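Local coordinates for protein putative polyketide biosynthesis enoyl-CoA hydratase homolog pksH (Bacillus subtilis, PDB 3HP0) that dehydrates a carrier-tethered (S)-3-hydroxy-3-methylglutaryl group to 3-methylglutaconyl during biosynthesis of the antibiotic bacillaene, at residues W93-S105 with K204-S216. Numbering follows the deposited sequence.
Sequences WMKLQTGPYVTIS and KKGIAHYKQFMSS
K211 reaches from helix 204-217 into the turn that joins helix 87-98 to strand 102-107, and its ammonium group is held among main-chain oxygens there. The side chain points into the turn, and K211 NZ donates to Y101 O at 2.8 Å, nearly in line with the carbonyl bond (C=O...N angle 167°). A weak, longer bond runs from K211 NZ to Q97 O, and L96 O lies 3.1 Å from K211 NZ. D123 forms a salt bridge with K211 and also accepts the backbone N-H of T103, so one carboxylate ties the lysine to the start of the strand.

One helical turn earlier, A208 packs its methyl group against the proline ring, with P100 CB 3.5 Å from A208 CB. P100 is the centre of an inverse gamma turn, and its carbonyl oxygen meets K204: CG lies anti to the backbone N (chi1 -162°), the chain runs extended, and a final kink at chi4 delivers K204 NZ to P100 O at 3.0 Å. V51 O and C46 O also accept from this ammonium group, linking three parts of the fold. Next to this, V102 CG2 and I207 CG2 meet 3.7 Å apart, the two side chains crossing at about a right angle.

The fit is looser at T98 and S215, where T98 OG1 stands 3.6 Å from S215 OG. Two waters bridge the backbones: one donates to both Q97 O and K211 O and accepts from S215 OG, and the second joins T98 O to A208 O. Away from the catalytic residues, the contact thus fastens a late helix to a helix-to-strand turn of the crotonase-like core through lysine-to-carbonyl bonds backed by apolar contacts, with the buried charge of K211 probably balanced by D123.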
# COMPACT_ATOMS: atom_id res chain seq x y z
N TRP A 93 0.93 0.38 7.35
CA TRP A 93 2.00 0.09 6.42
C TRP A 93 3.30 -0.14 7.18
O TRP A 93 4.13 -0.95 6.77
CB TRP A 93 2.18 1.23 5.41
CG TRP A 93 1.05 1.31 4.41
CD1 TRP A 93 0.17 0.32 4.08
CD2 TRP A 93 0.71 2.44 3.59
NE1 TRP A 93 -0.69 0.76 3.11
CE2 TRP A 93 -0.38 2.05 2.79
CE3 TRP A 93 1.23 3.73 3.46
CZ2 TRP A 93 -0.98 2.92 1.86
CZ3 TRP A 93 0.64 4.60 2.54
CH2 TRP A 93 -0.45 4.18 1.75
N MSE A 94 3.45 0.56 8.31
CA MSE A 94 4.65 0.39 9.13
C MSE A 94 4.65 -0.99 9.78
O MSE A 94 5.68 -1.64 9.90
CB MSE A 94 4.72 1.45 10.22
CG MSE A 94 5.01 2.85 9.73
SE MSE A 94 5.78 3.96 11.13
CE MSE A 94 7.64 3.47 10.89
N LYS A 95 3.47 -1.42 10.20
CA LYS A 95 3.30 -2.72 10.86
C LYS A 95 3.75 -3.82 9.89
O LYS A 95 4.46 -4.76 10.28
CB LYS A 95 1.83 -2.91 11.23
CG LYS A 95 1.57 -3.80 12.44
CD LYS A 95 1.97 -3.09 13.72
CE LYS A 95 1.21 -3.63 14.93
NZ LYS A 95 1.48 -2.84 16.18
N LEU A 96 3.32 -3.71 8.64
CA LEU A 96 3.68 -4.68 7.62
C LEU A 96 5.19 -4.84 7.55
O LEU A 96 5.68 -5.94 7.33
CB LEU A 96 3.16 -4.23 6.25
CG LEU A 96 1.76 -4.63 5.78
CD1 LEU A 96 0.92 -5.21 6.90
CD2 LEU A 96 1.11 -3.41 5.18
N GLN A 97 5.92 -3.74 7.74
CA GLN A 97 7.38 -3.79 7.70
C GLN A 97 8.00 -4.22 9.03
O GLN A 97 9.16 -4.64 9.07
CB GLN A 97 7.96 -2.42 7.40
CG GLN A 97 7.61 -1.79 6.11
CD GLN A 97 8.59 -0.70 5.75
OE1 GLN A 97 8.69 0.32 6.44
NE2 GLN A 97 9.35 -0.92 4.68
N THR A 98 7.24 -4.10 10.10
CA THR A 98 7.78 -4.38 11.42
C THR A 98 7.30 -5.63 12.17
O THR A 98 8.01 -6.16 13.01
CB THR A 98 7.54 -3.15 12.34
OG1 THR A 98 8.12 -1.99 11.74
CG2 THR A 98 8.20 -3.36 13.69
N GLY A 99 6.10 -6.08 11.87
CA GLY A 99 5.55 -7.23 12.57
C GLY A 99 6.33 -8.53 12.54
O GLY A 99 7.15 -8.76 11.65
N PRO A 100 6.06 -9.42 13.51
CA PRO A 100 6.74 -10.72 13.61
C PRO A 100 6.19 -11.70 12.57
O PRO A 100 5.57 -12.71 12.90
CB PRO A 100 6.44 -11.15 15.04
CG PRO A 100 5.02 -10.67 15.21
CD PRO A 100 5.05 -9.28 14.57
N TYR A 101 6.42 -11.37 11.30
CA TYR A 101 6.00 -12.20 10.17
C TYR A 101 6.46 -11.54 8.89
O TYR A 101 6.67 -10.34 8.83
CB TYR A 101 4.48 -12.38 10.15
CG TYR A 101 3.71 -11.15 10.57
CD1 TYR A 101 3.81 -9.96 9.84
CD2 TYR A 101 2.93 -11.15 11.73
CE1 TYR A 101 3.17 -8.81 10.25
CE2 TYR A 101 2.28 -10.00 12.15
CZ TYR A 101 2.40 -8.82 11.40
OH TYR A 101 1.80 -7.66 11.83
N VAL A 102 6.63 -12.35 7.86
CA VAL A 102 7.05 -11.87 6.56
C VAL A 102 5.79 -11.50 5.80
O VAL A 102 4.90 -12.34 5.63
CB VAL A 102 7.84 -12.97 5.82
CG1 VAL A 102 8.09 -12.58 4.37
CG2 VAL A 102 9.17 -13.20 6.55
N THR A 103 5.69 -10.23 5.39
CA THR A 103 4.51 -9.80 4.66
C THR A 103 4.80 -9.82 3.17
O THR A 103 5.91 -9.51 2.74
CB THR A 103 4.04 -8.39 5.12
OG1 THR A 103 5.06 -7.43 4.88
CG2 THR A 103 3.71 -8.42 6.62
N ILE A 104 3.79 -10.19 2.39
CA ILE A 104 3.92 -10.30 0.95
C ILE A 104 2.75 -9.71 0.19
O ILE A 104 1.60 -9.95 0.52
CB ILE A 104 3.99 -11.78 0.47
CG1 ILE A 104 5.04 -12.56 1.25
CG2 ILE A 104 4.30 -11.83 -1.03
CD1 ILE A 104 5.10 -14.01 0.84
N SER A 105 3.08 -8.94 -0.85
CA SER A 105 2.08 -8.35 -1.72
C SER A 105 2.01 -9.24 -2.95
O SER A 105 3.05 -9.68 -3.48
CB SER A 105 2.50 -6.95 -2.18
OG SER A 105 2.19 -5.99 -1.21
N LYS A 204 8.99 -18.14 13.40
CA LYS A 204 8.52 -16.82 13.81
C LYS A 204 9.57 -16.01 14.58
O LYS A 204 9.76 -14.83 14.33
CB LYS A 204 7.25 -16.95 14.64
CG LYS A 204 6.42 -15.68 14.76
CD LYS A 204 5.17 -15.95 15.58
CE LYS A 204 4.21 -14.78 15.58
NZ LYS A 204 3.59 -14.53 14.25
N LYS A 205 10.23 -16.68 15.53
CA LYS A 205 11.24 -16.06 16.37
C LYS A 205 12.42 -15.45 15.61
O LYS A 205 12.85 -14.34 15.92
CB LYS A 205 11.76 -17.10 17.37
CG LYS A 205 12.86 -16.61 18.31
CD LYS A 205 13.37 -17.77 19.19
CE LYS A 205 14.36 -17.28 20.23
NZ LYS A 205 14.57 -18.32 21.29
N GLY A 206 12.95 -16.17 14.63
CA GLY A 206 14.06 -15.64 13.86
C GLY A 206 13.61 -14.48 12.99
O GLY A 206 14.31 -13.49 12.84
N ILE A 207 12.42 -14.61 12.42
CA ILE A 207 11.87 -13.58 11.56
C ILE A 207 11.65 -12.30 12.34
O ILE A 207 12.06 -11.22 11.91
CB ILE A 207 10.51 -14.02 10.96
CG1 ILE A 207 10.70 -15.28 10.10
CG2 ILE A 207 9.92 -12.88 10.11
CD1 ILE A 207 9.39 -15.83 9.54
N ALA A 208 11.01 -12.43 13.50
CA ALA A 208 10.72 -11.26 14.33
C ALA A 208 12.01 -10.56 14.77
O ALA A 208 12.12 -9.34 14.66
CB ALA A 208 9.88 -11.68 15.55
N HIS A 209 12.99 -11.32 15.26
CA HIS A 209 14.25 -10.73 15.70
C HIS A 209 15.00 -10.15 14.51
O HIS A 209 15.66 -9.12 14.65
CB HIS A 209 15.13 -11.78 16.37
CG HIS A 209 14.69 -12.14 17.76
ND1 HIS A 209 14.64 -11.23 18.79
CD2 HIS A 209 14.30 -13.33 18.29
CE1 HIS A 209 14.25 -11.83 19.89
NE2 HIS A 209 14.03 -13.11 19.62
N TYR A 210 14.91 -10.80 13.36
CA TYR A 210 15.60 -10.31 12.17
C TYR A 210 14.96 -9.00 11.71
O TYR A 210 15.67 -8.03 11.42
CB TYR A 210 15.56 -11.35 11.04
CG TYR A 210 15.94 -10.73 9.70
CD1 TYR A 210 17.20 -10.17 9.51
CD2 TYR A 210 14.99 -10.59 8.70
CE1 TYR A 210 17.50 -9.45 8.36
CE2 TYR A 210 15.28 -9.87 7.53
CZ TYR A 210 16.54 -9.30 7.38
OH TYR A 210 16.81 -8.55 6.27
N LYS A 211 13.63 -8.96 11.65
CA LYS A 211 12.97 -7.73 11.23
C LYS A 211 13.19 -6.61 12.24
O LYS A 211 13.36 -5.45 11.85
CB LYS A 211 11.46 -7.95 10.98
CG LYS A 211 11.20 -9.01 9.89
CD LYS A 211 10.15 -8.60 8.88
CE LYS A 211 8.80 -8.36 9.53
NZ LYS A 211 7.77 -7.79 8.61
N GLN A 212 13.22 -6.92 13.54
CA GLN A 212 13.46 -5.87 14.52
C GLN A 212 14.82 -5.26 14.28
O GLN A 212 14.98 -4.04 14.32
CB GLN A 212 13.37 -6.41 15.96
CG GLN A 212 11.99 -6.93 16.31
CD GLN A 212 11.88 -7.39 17.76
OE1 GLN A 212 12.90 -7.61 18.44
NE2 GLN A 212 10.65 -7.55 18.24
N PHE A 213 15.81 -6.10 14.00
CA PHE A 213 17.16 -5.63 13.72
C PHE A 213 17.19 -4.67 12.49
O PHE A 213 17.81 -3.61 12.55
CB PHE A 213 18.07 -6.83 13.47
CG PHE A 213 19.43 -6.46 12.96
CD1 PHE A 213 20.38 -5.93 13.81
CD2 PHE A 213 19.73 -6.62 11.61
CE1 PHE A 213 21.63 -5.56 13.34
CE2 PHE A 213 20.97 -6.25 11.13
CZ PHE A 213 21.92 -5.71 11.99
N MSE A 214 16.54 -5.07 11.39
CA MSE A 214 16.51 -4.22 10.19
C MSE A 214 15.82 -2.89 10.53
O MSE A 214 16.23 -1.84 10.04
CB MSE A 214 15.76 -4.91 9.03
CG MSE A 214 16.52 -6.04 8.36
SE MSE A 214 18.23 -5.47 7.55
CE MSE A 214 17.70 -5.59 5.65
N SER A 215 14.78 -2.94 11.36
CA SER A 215 14.08 -1.72 11.76
C SER A 215 14.98 -0.77 12.53
O SER A 215 14.99 0.43 12.26
CB SER A 215 12.87 -2.05 12.63
OG SER A 215 11.75 -2.35 11.82
N SER A 216 15.74 -1.28 13.50
CA SER A 216 16.60 -0.41 14.29
C SER A 216 17.72 0.18 13.45
O SER A 216 18.21 1.28 13.70
CB SER A 216 17.18 -1.17 15.49
OG SER A 216 18.20 -2.06 15.09
O HOH W 1 11.92 -4.82 9.64
O HOH W 2 9.06 -8.14 14.66